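Local coordinates for 5,10-methylenetetrahydromethanopterin reductase (Methanopyrus kandleri, PDB 1EZW), which catalyses the reversible, coenzyme F420-dependent reduction of methylenetetrahydromethanopterin to methyltetrahydromethanopterin in the pathway of methanogenesis from carbon dioxide, at residues C231-K236 against I328-E333; K240-T245 against S299-P304. One frame throughout, in Å; residues are numbered along the deposited sequence.

Contact 1: residues C231-K236 against I328-E333; sequences CFSIDK and IGPDKE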
ATOM      1  N   CYS A 231       9.784   1.534 -29.303  1.00 23.13           N
ATOM      2  CA  CYS A 231       8.797   2.597 -29.432  1.00 23.09           C
ATOM      3  C   CYS A 231       7.655   1.677 -29.894  1.00 23.84           C
ATOM      4  O   CYS A 231       7.756   1.015 -30.946  1.00 23.35           O
ATOM      5  CB  CYS A 231       9.169   3.580 -30.528  1.00 24.87           C
ATOM      6  SG  CYS A 231       7.796   4.631 -30.953  1.00 27.10           S
ATOM      7  N   PHE A 232       6.558   1.616 -29.139  1.00 21.07           N
ATOM      8  CA  PHE A 232       5.528   0.635 -29.462  1.00 21.85           C
ATOM      9  C   PHE A 232       4.168   1.287 -29.524  1.00 22.65           C
ATOM     10  O   PHE A 232       3.852   2.143 -28.678  1.00 23.48           O
ATOM     11  CB  PHE A 232       5.555  -0.416 -28.335  1.00 21.12           C
ATOM     12  CG  PHE A 232       4.775  -1.648 -28.594  1.00 20.99           C
ATOM     13  CD1 PHE A 232       5.425  -2.815 -28.982  1.00 20.48           C
ATOM     14  CD2 PHE A 232       3.413  -1.688 -28.332  1.00 20.91           C
ATOM     15  CE1 PHE A 232       4.721  -4.024 -29.094  1.00 22.15           C
ATOM     16  CE2 PHE A 232       2.697  -2.888 -28.445  1.00 21.29           C
ATOM     17  CZ  PHE A 232       3.342  -4.046 -28.818  1.00 22.39           C
ATOM     18  N   SER A 233       3.354   0.899 -30.507  1.00 22.28           N
ATOM     19  CA  SER A 233       2.010   1.487 -30.572  1.00 24.21           C
ATOM     20  C   SER A 233       1.024   0.506 -31.172  1.00 23.67           C
ATOM     21  O   SER A 233       1.164   0.105 -32.340  1.00 24.61           O
ATOM     22  CB  SER A 233       2.014   2.793 -31.365  1.00 25.00           C
ATOM     23  OG  SER A 233       0.773   3.500 -31.160  1.00 26.15           O
ATOM     24  N   ILE A 234       0.023   0.120 -30.384  1.00 22.10           N
ATOM     25  CA  ILE A 234      -0.948  -0.848 -30.842  1.00 23.32           C
ATOM     26  C   ILE A 234      -2.378  -0.358 -30.626  1.00 26.12           C
ATOM     27  O   ILE A 234      -2.701   0.253 -29.604  1.00 24.79           O
ATOM     28  CB  ILE A 234      -0.711  -2.212 -30.144  1.00 21.61           C
ATOM     29  CG1 ILE A 234      -1.490  -3.324 -30.856  1.00 22.77           C
ATOM     30  CG2 ILE A 234      -1.106  -2.108 -28.619  1.00 20.83           C
ATOM     31  CD1 ILE A 234      -1.286  -4.710 -30.267  1.00 21.70           C
ATOM     32  N   ASP A 235      -3.231  -0.628 -31.617  1.00 26.86           N
ATOM     33  CA  ASP A 235      -4.636  -0.216 -31.546  1.00 27.60           C
ATOM     34  C   ASP A 235      -5.392  -1.090 -32.540  1.00 30.27           C
ATOM     35  O   ASP A 235      -4.793  -1.585 -33.496  1.00 29.70           O
ATOM     36  CB  ASP A 235      -4.737   1.263 -31.940  1.00 28.87           C
ATOM     37  CG  ASP A 235      -6.120   1.863 -31.669  1.00 31.89           C
ATOM     38  OD1 ASP A 235      -7.081   1.570 -32.422  1.00 30.88           O
ATOM     39  OD2 ASP A 235      -6.227   2.637 -30.678  1.00 32.42           O
ATOM     40  N   LYS A 236      -6.681  -1.317 -32.317  1.00 31.20           N
ATOM     41  CA  LYS A 236      -7.434  -2.126 -33.274  1.00 34.11           C
ATOM     42  C   LYS A 236      -7.492  -1.380 -34.618  1.00 33.75           C
ATOM     43  O   LYS A 236      -7.717  -1.988 -35.656  1.00 34.82           O
ATOM     44  CB  LYS A 236      -8.842  -2.416 -32.738  1.00 35.94           C
ATOM     45  CG  LYS A 236      -9.625  -1.169 -32.393  1.00 40.84           C
ATOM     46  CD  LYS A 236     -10.964  -1.514 -31.718  1.00 44.15           C
ATOM     47  CE  LYS A 236     -11.819  -0.264 -31.519  1.00 45.57           C
ATOM     48  NZ  LYS A 236     -11.065   0.777 -30.757  1.00 48.19           N
ATOM     49  N   ILE A 328       3.134   3.330 -26.372  1.00 23.44           N
ATOM     50  CA  ILE A 328       2.434   2.118 -25.968  1.00 24.00           C
ATOM     51  C   ILE A 328       1.187   1.953 -26.838  1.00 24.01           C
ATOM     52  O   ILE A 328       0.935   0.881 -27.407  1.00 24.12           O
ATOM     53  CB  ILE A 328       2.117   2.097 -24.423  1.00 23.30           C
ATOM     54  CG1 ILE A 328       3.460   2.079 -23.673  1.00 25.98           C
ATOM     55  CG2 ILE A 328       1.312   0.820 -24.061  1.00 25.48           C
ATOM     56  CD1 ILE A 328       3.340   1.958 -22.185  1.00 30.33           C
ATOM     57  N   GLY A 329       0.414   3.029 -26.964  1.00 25.30           N
ATOM     58  CA  GLY A 329      -0.766   3.004 -27.809  1.00 26.04           C
ATOM     59  C   GLY A 329      -1.504   4.307 -27.573  1.00 28.49           C
ATOM     60  O   GLY A 329      -1.164   5.059 -26.655  1.00 27.42           O
ATOM     61  N   PRO A 330      -2.485   4.629 -28.417  1.00 28.10           N
ATOM     62  CA  PRO A 330      -3.264   5.860 -28.267  1.00 28.98           C
ATOM     63  C   PRO A 330      -3.827   5.988 -26.831  1.00 29.79           C
ATOM     64  O   PRO A 330      -3.845   7.076 -26.271  1.00 29.97           O
ATOM     65  CB  PRO A 330      -4.334   5.687 -29.341  1.00 29.36           C
ATOM     66  CG  PRO A 330      -3.466   5.049 -30.486  1.00 29.58           C
ATOM     67  CD  PRO A 330      -2.880   3.904 -29.641  1.00 29.00           C
ATOM     68  N   ASP A 331      -4.279   4.860 -26.267  1.00 30.76           N
ATOM     69  CA  ASP A 331      -4.820   4.767 -24.887  1.00 29.91           C
ATOM     70  C   ASP A 331      -3.895   3.703 -24.279  1.00 27.02           C
ATOM     71  O   ASP A 331      -3.982   2.540 -24.684  1.00 24.90           O
ATOM     72  CB  ASP A 331      -6.268   4.254 -24.938  1.00 32.58           C
ATOM     73  CG  ASP A 331      -6.904   4.050 -23.554  1.00 36.67           C
ATOM     74  OD1 ASP A 331      -8.099   4.421 -23.385  1.00 38.71           O
ATOM     75  OD2 ASP A 331      -6.268   3.491 -22.642  1.00 32.92           O
ATOM     76  N   LYS A 332      -3.019   4.107 -23.357  1.00 25.93           N
ATOM     77  CA  LYS A 332      -2.041   3.160 -22.762  1.00 24.37           C
ATOM     78  C   LYS A 332      -2.669   1.935 -22.134  1.00 23.23           C
ATOM     79  O   LYS A 332      -2.203   0.813 -22.348  1.00 21.64           O
ATOM     80  CB  LYS A 332      -1.117   3.845 -21.716  1.00 25.68           C
ATOM     81  CG  LYS A 332      -0.115   4.882 -22.303  1.00 29.44           C
ATOM     82  CD  LYS A 332       0.911   5.325 -21.253  1.00 33.14           C
ATOM     83  CE  LYS A 332       2.178   5.914 -21.877  1.00 39.12           C
ATOM     84  NZ  LYS A 332       1.912   7.080 -22.762  1.00 40.98           N
ATOM     85  N   GLU A 333      -3.703   2.129 -21.308  1.00 21.61           N
ATOM     86  CA  GLU A 333      -4.333   0.975 -20.678  1.00 21.53           C
ATOM     87  C   GLU A 333      -4.992   0.026 -21.688  1.00 19.96           C
ATOM     88  O   GLU A 333      -4.816  -1.199 -21.608  1.00 19.61           O
ATOM     89  CB  GLU A 333      -5.337   1.451 -19.604  1.00 20.72           C
ATOM     90  CG  GLU A 333      -6.170   0.339 -19.010  1.00 21.10           C
ATOM     91  CD  GLU A 333      -6.919   0.815 -17.776  1.00 22.81           C
ATOM     92  OE1 GLU A 333      -7.921   0.167 -17.418  1.00 26.57           O
ATOM     93  OE2 GLU A 333      -6.489   1.841 -17.201  1.00 22.22           O
TER
HETATM   94  O   HOH W   1      -5.300   2.358 -27.974  1.00 46.43           O
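S233, in the middle of the short strand 232-234, is bridged backbone to backbone with I328, their CA atoms 4.7 Å apart, in a single parallel-type bridge between a strand and the loop that leads into helix 332-342. The stretches 232-235 and 328-330 run roughly the same way, 37° apart. I328 takes part with both of its peptide groups: I328 N donates a weak, bent bond to F232 O, and I328 O receives I234 N at 3.2 Å, the donor tilted 32° from the carbonyl plane. The same I328 O lies 3.4 Å from S233 CA in a CA-H...O contact and sits in the plane of the F232 ring, at its edge, 3.7 Å from CD2.

Beyond this bridge the chain passes G329, where a CB would clash with I234 O, and reaches P330, whose ring meets D235. The two side chains cross obliquely: the CG of D235 stands anti to the backbone N (chi1 -170°), and OD2 comes to 3.7 Å from P330 CG. That oxygen also accepts from a water, which in turn accepts from D331 N, while OD1 is taken by D237 N. S233 OG touches G329 CA and is hydrogen-bonded to A241 O.

On its other edge strand 232-234 pairs with strand 300-302, and F232, I234 and I328 pack on helix 332-342. The contact is largely made by main-chain atoms. Its direct hydrogen bonds converge on one residue, I328, one water links D235 OD2 to D331 N, and the loop is fastened to the strand just before D331 caps helix 332-342.

Contact 2: residues K240-T245 against S299-P304; sequences KAIEAT and SIAGDP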
ATOM      1  N   LYS A 240      -4.565   4.665 -36.424  1.00 34.13           N
ATOM      2  CA  LYS A 240      -4.494   5.388 -35.158  1.00 34.10           C
ATOM      3  C   LYS A 240      -3.218   4.983 -34.397  1.00 32.99           C
ATOM      4  O   LYS A 240      -2.532   5.829 -33.822  1.00 31.70           O
ATOM      5  CB  LYS A 240      -5.745   5.093 -34.326  1.00 36.27           C
ATOM      6  CG  LYS A 240      -6.967   5.934 -34.720  1.00 39.19           C
ATOM      7  CD  LYS A 240      -8.167   5.695 -33.788  1.00 41.57           C
ATOM      8  CE  LYS A 240      -7.788   5.805 -32.295  1.00 43.70           C
ATOM      9  NZ  LYS A 240      -7.039   7.049 -31.876  1.00 44.78           N
ATOM     10  N   ALA A 241      -2.895   3.693 -34.422  1.00 31.50           N
ATOM     11  CA  ALA A 241      -1.675   3.221 -33.746  1.00 31.13           C
ATOM     12  C   ALA A 241      -0.454   3.904 -34.368  1.00 30.82           C
ATOM     13  O   ALA A 241       0.397   4.458 -33.671  1.00 30.32           O
ATOM     14  CB  ALA A 241      -1.551   1.697 -33.880  1.00 29.07           C
ATOM     15  N   ILE A 242      -0.378   3.898 -35.702  1.00 31.70           N
ATOM     16  CA  ILE A 242       0.763   4.496 -36.380  1.00 31.42           C
ATOM     17  C   ILE A 242       0.907   5.985 -36.092  1.00 31.85           C
ATOM     18  O   ILE A 242       2.001   6.497 -35.879  1.00 31.74           O
ATOM     19  CB  ILE A 242       0.665   4.274 -37.918  1.00 33.24           C
ATOM     20  CG1 ILE A 242       0.799   2.778 -38.224  1.00 34.09           C
ATOM     21  CG2 ILE A 242       1.703   5.148 -38.648  1.00 34.95           C
ATOM     22  CD1 ILE A 242       0.319   2.361 -39.619  1.00 37.38           C
ATOM     23  N   GLU A 243      -0.218   6.686 -36.077  1.00 33.00           N
ATOM     24  CA  GLU A 243      -0.189   8.113 -35.839  1.00 33.75           C
ATOM     25  C   GLU A 243       0.408   8.442 -34.478  1.00 32.75           C
ATOM     26  O   GLU A 243       1.165   9.404 -34.335  1.00 32.35           O
ATOM     27  CB  GLU A 243      -1.613   8.672 -35.926  1.00 36.62           C
ATOM     28  CG  GLU A 243      -1.678  10.199 -35.880  1.00 39.76           C
ATOM     29  CD  GLU A 243      -0.902  10.832 -37.015  1.00 42.06           C
ATOM     30  OE1 GLU A 243      -1.012  10.318 -38.151  1.00 44.19           O
ATOM     31  OE2 GLU A 243      -0.199  11.843 -36.776  1.00 43.45           O
ATOM     32  N   ALA A 244       0.060   7.641 -33.474  1.00 32.72           N
ATOM     33  CA  ALA A 244       0.542   7.861 -32.110  1.00 32.13           C
ATOM     34  C   ALA A 244       2.060   7.767 -31.981  1.00 32.43           C
ATOM     35  O   ALA A 244       2.662   8.331 -31.063  1.00 31.00           O
ATOM     36  CB  ALA A 244      -0.141   6.867 -31.167  1.00 31.45           C
ATOM     37  N   THR A 245       2.704   7.049 -32.897  1.00 31.97           N
ATOM     38  CA  THR A 245       4.148   6.926 -32.818  1.00 32.75           C
ATOM     39  C   THR A 245       4.918   8.153 -33.294  1.00 33.20           C
ATOM     40  O   THR A 245       6.044   8.366 -32.869  1.00 33.43           O
ATOM     41  CB  THR A 245       4.722   5.769 -33.688  1.00 32.21           C
ATOM     42  OG1 THR A 245       4.549   6.099 -35.069  1.00 33.32           O
ATOM     43  CG2 THR A 245       4.038   4.464 -33.419  1.00 30.66           C
ATOM     44  N   SER A 299       9.941   1.873 -34.759  1.00 27.17           N
ATOM     45  CA  SER A 299       8.818   1.554 -33.875  1.00 25.93           C
ATOM     46  C   SER A 299       8.207   0.247 -34.331  1.00 26.45           C
ATOM     47  O   SER A 299       8.510  -0.259 -35.444  1.00 25.16           O
ATOM     48  CB  SER A 299       7.730   2.640 -33.941  1.00 26.52           C
ATOM     49  OG  SER A 299       6.921   2.518 -35.119  1.00 26.61           O
ATOM     50  N   ILE A 300       7.385  -0.315 -33.454  1.00 24.30           N
ATOM     51  CA  ILE A 300       6.598  -1.497 -33.756  1.00 24.88           C
ATOM     52  C   ILE A 300       5.209  -0.890 -33.623  1.00 26.15           C
ATOM     53  O   ILE A 300       4.728  -0.617 -32.513  1.00 24.35           O
ATOM     54  CB  ILE A 300       6.778  -2.613 -32.731  1.00 26.79           C
ATOM     55  CG1 ILE A 300       8.181  -3.203 -32.832  1.00 27.93           C
ATOM     56  CG2 ILE A 300       5.777  -3.730 -32.983  1.00 24.91           C
ATOM     57  CD1 ILE A 300       8.402  -4.262 -31.773  1.00 28.45           C
ATOM     58  N   ALA A 301       4.556  -0.653 -34.757  1.00 25.20           N
ATOM     59  CA  ALA A 301       3.239  -0.032 -34.723  1.00 24.70           C
ATOM     60  C   ALA A 301       2.186  -0.641 -35.652  1.00 26.98           C
ATOM     61  O   ALA A 301       2.495  -1.075 -36.771  1.00 27.28           O
ATOM     62  CB  ALA A 301       3.382   1.471 -35.026  1.00 24.96           C
ATOM     63  N   GLY A 302       0.936  -0.658 -35.191  1.00 25.24           N
ATOM     64  CA  GLY A 302      -0.143  -1.186 -36.021  1.00 25.99           C
ATOM     65  C   GLY A 302      -1.197  -1.947 -35.263  1.00 27.57           C
ATOM     66  O   GLY A 302      -1.275  -1.803 -34.040  1.00 24.65           O
ATOM     67  N   ASP A 303      -2.023  -2.735 -35.957  1.00 26.76           N
ATOM     68  CA  ASP A 303      -3.036  -3.526 -35.268  1.00 26.91           C
ATOM     69  C   ASP A 303      -2.368  -4.789 -34.771  1.00 26.69           C
ATOM     70  O   ASP A 303      -1.193  -5.034 -35.071  1.00 26.42           O
ATOM     71  CB  ASP A 303      -4.288  -3.790 -36.160  1.00 26.39           C
ATOM     72  CG  ASP A 303      -3.972  -4.484 -37.489  1.00 30.47           C
ATOM     73  OD1 ASP A 303      -4.814  -4.356 -38.414  1.00 30.70           O
ATOM     74  OD2 ASP A 303      -2.948  -5.167 -37.628  1.00 26.13           O
ATOM     75  N   PRO A 304      -3.069  -5.594 -33.965  1.00 26.47           N
ATOM     76  CA  PRO A 304      -2.476  -6.822 -33.444  1.00 25.46           C
ATOM     77  C   PRO A 304      -1.822  -7.724 -34.490  1.00 28.37           C
ATOM     78  O   PRO A 304      -0.768  -8.312 -34.249  1.00 25.99           O
ATOM     79  CB  PRO A 304      -3.647  -7.470 -32.708  1.00 27.49           C
ATOM     80  CG  PRO A 304      -4.365  -6.282 -32.198  1.00 27.31           C
ATOM     81  CD  PRO A 304      -4.427  -5.423 -33.427  1.00 28.01           C
TER
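T245 and A301 meet methyl to methyl: T245 CG2 lies 3.5 Å from A301 CB, closer than ordinary van der Waals contact, where residues 240-245 of helix 238-254 pass over strand 300-302. The axes of these short segments approach to 6.4 Å and their directions differ by 141°. A241 and A301, whose only side-chain atom is CB, permit this nearness; A241 CB lies 3.5 Å from G302 O. G302 is required by its own backbone angles, at which a CB would be jammed against A301 O.

The orientation of T245 is set from within the helix. OG1 stands between the backbone N and the carbonyl carbon (chi1 68°) and donates to I242 O over 2.7 Å, in the plane of that carbonyl, which also accepts from T245 N. CG2, anti to the carbonyl carbon, is thereby presented to the strand, where it touches S299 OG at 3.9 Å as well as A301. A serine in place of T245 would lack CG2 and would probably open a gap over A301 CB and S299 OG.

I242 packs less closely. It stands at the partly exposed margin, its CG1 4.3 Å from A301 CB, and no hydrogen bond crosses between the segments. The helix surface bearing K240 and E243 is exposed, and E243 forms a salt bridge with K246.

S299 OG is held by I295 O of the preceding helix 292-298. D303, the N-cap of helix 304-316, is bonded through its N to E238 at the start of helix 238-254. Helix 238-254 covers one face of the two-stranded sheet 232-234/300-302, with A244 and T245 on S233; against the other lie helix 304-316, where F232, I234 and I300 pack on V307, and helix 332-342, which meets F232 and I234.

The centres of contacts 1 and 2 are only 7 Å apart, at about 18 and 20 Å from the centre of the chain, and they meet in the two-stranded parallel sheet of 232-234 and 300-302. C231 O binds I300 N at 2.9 Å, and S233 CB packs on T245 CG2 at 3.3 Å. Along the chain, strand 232-234 leads into helix 238-254; strand 300-302 follows, and 328-333 comes last, so contact 1 spans contact 2. This small sheet is separate from the eight parallel strands of the TIM barrel. Contact 2 packs the start of helix 238-254 on strand 300-302, and contact 1 brings the loop before helix 332-342 onto strand 232-234.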